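Cytosolic IMP-GMP specific 5'-nucleotidase (Legionella pneumophila subsp. pneumophila, PDB 4OHF) catalyses the hydrolysis of selected nucleoside monophosphates, notably IMP and GMP, removing the 5'-phosphate with the help of magnesium. Local coordinates at the interface of chains A and B and the interface of chains A and C. Coordinates in Å, arbitrary orientation; residue numbers count along the deposited sequence, not the author numbering. Chains: chain A/B/C, Cytosolic IMP-GMP specific 5'-nucleotidase.

Chain A meets a different copy of the same protein at each contact. Contact 1 sets its long helices 327-364 and 376-398 against residues 445-449 of chain B, whereas contact 2 joins helix 249-252 and the turn after it to the same stretch of chain C about a two-fold axis. The centres of the C-alpha atoms of the two contacts lie about 51 Å apart, and they share no residue. One subunit can therefore hold both neighbours at once, which suits an assembly of four copies. Both combine charged groups with apolar packing; the interface of contact 2 is two-fold symmetric, that of contact 1 not exactly so.

Contact 1: the interface of chains A and B. Residues chain A 348, 351, 355, 388, 391-392, 395; chain B 445, 447-449.
Two long helices of chain A, 327-364 and 376-398, lie side by side and receive strand 445-446 of chain B and the loop that follows it. Facing the pair, B:Arg447 reaches across to helix 376-398 nearly end-on, its chain extended from CG to NE. A:Asp388 meets it tip to tip: carboxylate oxygen OD2 lies in plane at the guanidinium edge, 3.3 Å from B:Arg447 NE, in a salt bridge whose hydrogen bond is weak. The carboxylate and guanidinium planes are 46° apart, so the two groups do not form a flat fork. The B:Tyr445 ring brings CE2 over the centre of one guanidinium face, placing the arginine between its own tyrosine and chain A. On the side away from the tyrosine, CG2 of A:Ile391 touches B:Arg447 CD at 3.9 Å, and CD1 of A:Leu395 approaches B:Arg447 NH1 tip to tip at 3.6 Å.

From the other helix comes A:Lys351, CG anti to the backbone N (chi1 -176°) and the chain extended beyond it. Its ammonium NZ donates to the B:Tyr445 carbonyl O at 2.5 Å, nearly along the C=O axis (172°). The same NZ forms a salt bridge with A:Asp388 OD2 at 3.2 Å, on the syn lone pair. OD2 thus links a cation from each chain and probably eases the repulsion between them. A:Met348, bent at chi2 and chi3, crosses the arginine at about a right angle, methyl CE 3.8 Å from B:Arg447 CB and 3.6 Å from the B:Ala448 backbone O. The site fastens the segment 445-449 of one subunit to the helical pair of another, and probably helps hold the oligomer together.

Contact 2: the interface of chains A and C. Residues chain A 249, 253-255; chain C 249, 253-255.
The guanidinium groups of A:Arg249 and C:Arg249 are both engaged at their edges. In plane at the edge of C:Arg249 sits CG of the A:Asp253 carboxylate; the amide nitrogen ND2 of C:Asn254 occupies an edge of A:Arg249. Each arginine starts at the first turn of helix 249-252 and crosses to the turn after that helix in the partner, reaching the aspartate tip to tip.

C:Arg249 NH2 donates to A:Asp253 OD2 at 3.0 Å, using the syn lone pair in a fairly straight bond (164° at H). Its NH1 gives a hydrogen bond to the amide oxygen OD1 of A:Asn254 at 2.8 Å, in the carbonyl plane on a lone pair. The reverse pairing is less regular: the guanidinium of A:Arg249, whose chain is bent at chi2 and chi3, is almost parallel to the C:Asp253 carboxylate (planes 8° apart) but offset from its plane, and its NH2 bonds C:Asp253 OD1 at 2.9 Å from above that plane. NH1 of A:Arg249 stands 2.8 Å from ND2 of C:Asn254, two donors as modelled; turning this amide end for end would probably restore the match seen with A:Asn254.

The aspartates are steadied from behind. A:Asp253 OD2 also accepts the backbone N of A:Asn254 on its anti lone pair at 2.5 Å, and the equivalent bond exists in chain C. The arginine tips approach each other, A:Arg249 NH2 to C:Arg249 NH2 at 4.1 Å, and the carboxylates around them may offset that repulsion. Beside them the leucines meet tip to tip, A:Leu255 CD1 lying 4.1 Å from C:Leu255 CD2; CD2 of each leucine also packs near the opposing guanidinium, A:Leu255 crossing C:Arg249 obliquely. This reciprocal arginine-aspartate exchange joins chains A and C about their two-fold axis and is likely to help align the subunits in the assembly.

Contact 1: the interface of chains A and B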
loop_
_atom_site.group_PDB
_atom_site.type_symbol
_atom_site.label_atom_id
_atom_site.label_comp_id
_atom_site.label_asym_id
_atom_site.label_seq_id
_atom_site.Cartn_x
_atom_site.Cartn_y
_atom_site.Cartn_z
ATOM N N MET A 348 -30.201 -26.656 22.265
ATOM C CA MET A 348 -29.949 -25.226 22.231
ATOM C C MET A 348 -31.226 -24.508 22.666
ATOM O O MET A 348 -31.172 -23.528 23.413
ATOM C CB MET A 348 -29.567 -24.772 20.817
ATOM C CG MET A 348 -28.186 -25.213 20.364
ATOM S SD MET A 348 -26.887 -24.422 21.322
ATOM C CE MET A 348 -26.342 -23.138 20.215
ATOM N N LYS A 351 -31.702 -24.839 26.138
ATOM C CA LYS A 351 -30.705 -24.039 26.805
ATOM C C LYS A 351 -31.233 -22.612 26.863
ATOM O O LYS A 351 -31.184 -21.958 27.903
ATOM C CB LYS A 351 -29.384 -24.074 26.038
ATOM C CG LYS A 351 -28.284 -23.334 26.768
ATOM C CD LYS A 351 -27.039 -23.148 25.933
ATOM C CE LYS A 351 -26.108 -22.163 26.621
ATOM N NZ LYS A 351 -24.791 -22.085 25.939
ATOM N N GLU A 355 -31.728 -20.478 30.261
ATOM C CA GLU A 355 -30.958 -19.269 30.541
ATOM C C GLU A 355 -31.882 -18.055 30.663
ATOM O O GLU A 355 -31.573 -17.091 31.357
ATOM C CB GLU A 355 -29.869 -19.030 29.476
ATOM C CG GLU A 355 -28.656 -19.975 29.592
ATOM C CD GLU A 355 -27.549 -19.688 28.572
ATOM O OE1 GLU A 355 -27.865 -19.379 27.398
ATOM O OE2 GLU A 355 -26.354 -19.784 28.942
ATOM N N ASP A 388 -25.380 -27.894 28.406
ATOM C CA ASP A 388 -24.228 -27.401 27.665
ATOM C C ASP A 388 -23.273 -28.544 27.395
ATOM O O ASP A 388 -22.783 -28.701 26.273
ATOM C CB ASP A 388 -23.510 -26.304 28.442
ATOM C CG ASP A 388 -23.633 -24.949 27.772
ATOM O OD1 ASP A 388 -23.997 -23.980 28.479
ATOM O OD2 ASP A 388 -23.367 -24.860 26.541
ATOM N N ILE A 391 -24.421 -30.559 24.697
ATOM C CA ILE A 391 -24.288 -29.890 23.415
ATOM C C ILE A 391 -22.899 -30.040 22.818
ATOM O O ILE A 391 -22.766 -30.351 21.625
ATOM C CB ILE A 391 -24.631 -28.371 23.524
ATOM C CG1 ILE A 391 -26.131 -28.185 23.753
ATOM C CG2 ILE A 391 -24.207 -27.638 22.253
ATOM C CD1 ILE A 391 -26.524 -26.770 24.138
ATOM N N SER A 392 -21.868 -29.821 23.631
ATOM C CA SER A 392 -20.509 -29.926 23.120
ATOM C C SER A 392 -20.147 -31.365 22.823
ATOM O O SER A 392 -19.346 -31.636 21.929
ATOM C CB SER A 392 -19.501 -29.305 24.094
ATOM O OG SER A 392 -19.340 -30.082 25.257
ATOM N N LEU A 395 -21.764 -32.039 19.426
ATOM C CA LEU A 395 -20.980 -31.464 18.335
ATOM C C LEU A 395 -19.770 -32.359 18.074
ATOM O O LEU A 395 -19.346 -32.542 16.931
ATOM C CB LEU A 395 -20.493 -30.057 18.696
ATOM C CG LEU A 395 -21.517 -28.937 18.856
ATOM C CD1 LEU A 395 -20.807 -27.741 19.437
ATOM C CD2 LEU A 395 -22.194 -28.588 17.517
ATOM N N TYR B 445 -21.732 -19.977 29.176
ATOM C CA TYR B 445 -20.971 -20.386 27.998
ATOM C C TYR B 445 -21.846 -19.955 26.812
ATOM O O TYR B 445 -22.889 -20.567 26.550
ATOM C CB TYR B 445 -20.771 -21.904 27.965
ATOM C CG TYR B 445 -19.800 -22.405 26.905
ATOM C CD1 TYR B 445 -18.483 -22.723 27.237
ATOM C CD2 TYR B 445 -20.204 -22.589 25.577
ATOM C CE1 TYR B 445 -17.587 -23.221 26.282
ATOM C CE2 TYR B 445 -19.317 -23.081 24.611
ATOM C CZ TYR B 445 -18.003 -23.397 24.974
ATOM O OH TYR B 445 -17.107 -23.884 24.040
ATOM N N ARG B 447 -22.909 -19.588 23.016
ATOM C CA ARG B 447 -22.782 -20.269 21.723
ATOM C C ARG B 447 -23.683 -19.575 20.707
ATOM O O ARG B 447 -24.685 -18.944 21.062
ATOM C CB ARG B 447 -23.206 -21.740 21.812
ATOM C CG ARG B 447 -22.247 -22.660 22.536
ATOM C CD ARG B 447 -22.892 -24.027 22.768
ATOM N NE ARG B 447 -22.008 -24.930 23.498
ATOM C CZ ARG B 447 -20.874 -25.405 22.999
ATOM N NH1 ARG B 447 -20.507 -25.066 21.773
ATOM N NH2 ARG B 447 -20.094 -26.188 23.735
ATOM N N ALA B 448 -23.335 -19.705 19.435
ATOM C CA ALA B 448 -24.131 -19.099 18.388
ATOM C C ALA B 448 -25.035 -20.134 17.744
ATOM O O ALA B 448 -24.657 -21.297 17.598
ATOM C CB ALA B 448 -23.230 -18.502 17.350
ATOM N N ASN B 449 -26.235 -19.714 17.368
ATOM C CA ASN B 449 -27.170 -20.603 16.700
ATOM C C ASN B 449 -26.617 -20.743 15.288
ATOM O O ASN B 449 -26.110 -19.767 14.738
ATOM C CB ASN B 449 -28.550 -19.959 16.642
ATOM C CG ASN B 449 -29.077 -19.581 18.016
ATOM O OD1 ASN B 449 -29.872 -18.643 18.155
ATOM N ND2 ASN B 449 -28.649 -20.320 19.043
#

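Contact 2: the interface of chains A and C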
loop_
_atom_site.group_PDB
_atom_site.type_symbol
_atom_site.label_atom_id
_atom_site.label_comp_id
_atom_site.label_asym_id
_atom_site.label_seq_id
_atom_site.Cartn_x
_atom_site.Cartn_y
_atom_site.Cartn_z
ATOM N N ARG A 249 -6.067 -12.653 -14.749
ATOM C CA ARG A 249 -5.857 -11.414 -15.499
ATOM C C ARG A 249 -6.823 -11.193 -16.646
ATOM O O ARG A 249 -7.142 -10.050 -16.978
ATOM C CB ARG A 249 -4.427 -11.359 -16.021
ATOM C CG ARG A 249 -3.401 -11.425 -14.922
ATOM C CD ARG A 249 -2.254 -10.582 -15.295
ATOM N NE ARG A 249 -1.078 -11.212 -15.749
ATOM C CZ ARG A 249 0.015 -10.675 -16.282
ATOM N NH1 ARG A 249 0.964 -11.537 -16.580
ATOM N NH2 ARG A 249 0.187 -9.379 -16.554
ATOM N N ASP A 253 -7.484 -7.448 -16.369
ATOM C CA ASP A 253 -6.384 -6.850 -17.103
ATOM C C ASP A 253 -6.811 -6.377 -18.500
ATOM O O ASP A 253 -8.004 -6.283 -18.785
ATOM C CB ASP A 253 -5.238 -7.856 -17.181
ATOM C CG ASP A 253 -3.894 -7.191 -17.298
ATOM O OD1 ASP A 253 -2.907 -7.724 -16.735
ATOM O OD2 ASP A 253 -3.822 -6.134 -17.957
ATOM N N ASN A 254 -5.844 -6.087 -19.371
ATOM C CA ASN A 254 -6.157 -5.600 -20.719
ATOM C C ASN A 254 -5.333 -6.275 -21.822
ATOM O O ASN A 254 -5.014 -5.649 -22.835
ATOM C CB ASN A 254 -5.931 -4.079 -20.785
ATOM C CG ASN A 254 -4.444 -3.698 -20.675
ATOM O OD1 ASN A 254 -3.684 -4.316 -19.930
ATOM N ND2 ASN A 254 -4.037 -2.675 -21.411
ATOM N N LEU A 255 -4.987 -7.545 -21.630
ATOM C CA LEU A 255 -4.208 -8.266 -22.627
ATOM C C LEU A 255 -5.037 -8.436 -23.886
ATOM O O LEU A 255 -6.258 -8.579 -23.829
ATOM C CB LEU A 255 -3.769 -9.611 -22.062
ATOM C CG LEU A 255 -3.161 -9.438 -20.669
ATOM C CD1 LEU A 255 -2.464 -10.715 -20.240
ATOM C CD2 LEU A 255 -2.173 -8.275 -20.692
ATOM N N ARG C 249 5.849 -3.312 -19.211
ATOM C CA ARG C 249 5.611 -4.680 -18.760
ATOM C C ARG C 249 6.527 -5.706 -19.400
ATOM O O ARG C 249 6.821 -6.736 -18.789
ATOM C CB ARG C 249 4.140 -5.071 -18.949
ATOM C CG ARG C 249 3.243 -4.515 -17.855
ATOM C CD ARG C 249 1.882 -5.187 -17.823
ATOM N NE ARG C 249 1.056 -4.790 -18.948
ATOM C CZ ARG C 249 -0.233 -5.084 -19.069
ATOM N NH1 ARG C 249 -0.901 -4.665 -20.142
ATOM N NH2 ARG C 249 -0.852 -5.790 -18.128
ATOM N N ASP C 253 7.187 -7.948 -16.501
ATOM C CA ASP C 253 6.105 -8.920 -16.473
ATOM C C ASP C 253 6.544 -10.265 -17.052
ATOM O O ASP C 253 7.738 -10.504 -17.228
ATOM C CB ASP C 253 4.907 -8.366 -17.228
ATOM C CG ASP C 253 3.597 -8.784 -16.607
ATOM O OD1 ASP C 253 2.672 -7.938 -16.501
ATOM O OD2 ASP C 253 3.503 -9.974 -16.223
ATOM N N ASN C 254 5.595 -11.151 -17.337
ATOM C CA ASN C 254 5.945 -12.466 -17.869
ATOM C C ASN C 254 5.094 -12.874 -19.077
ATOM O O ASN C 254 4.837 -14.063 -19.298
ATOM C CB ASN C 254 5.802 -13.512 -16.775
ATOM C CG ASN C 254 4.382 -13.604 -16.257
ATOM O OD1 ASN C 254 4.073 -14.441 -15.410
ATOM N ND2 ASN C 254 3.502 -12.742 -16.770
ATOM N N LEU C 255 4.649 -11.886 -19.843
ATOM C CA LEU C 255 3.848 -12.131 -21.027
ATOM C C LEU C 255 4.676 -12.982 -22.005
ATOM O O LEU C 255 5.894 -12.848 -22.078
ATOM C CB LEU C 255 3.453 -10.776 -21.623
ATOM C CG LEU C 255 2.832 -9.888 -20.528
ATOM C CD1 LEU C 255 2.459 -8.522 -21.069
ATOM C CD2 LEU C 255 1.594 -10.592 -19.946
#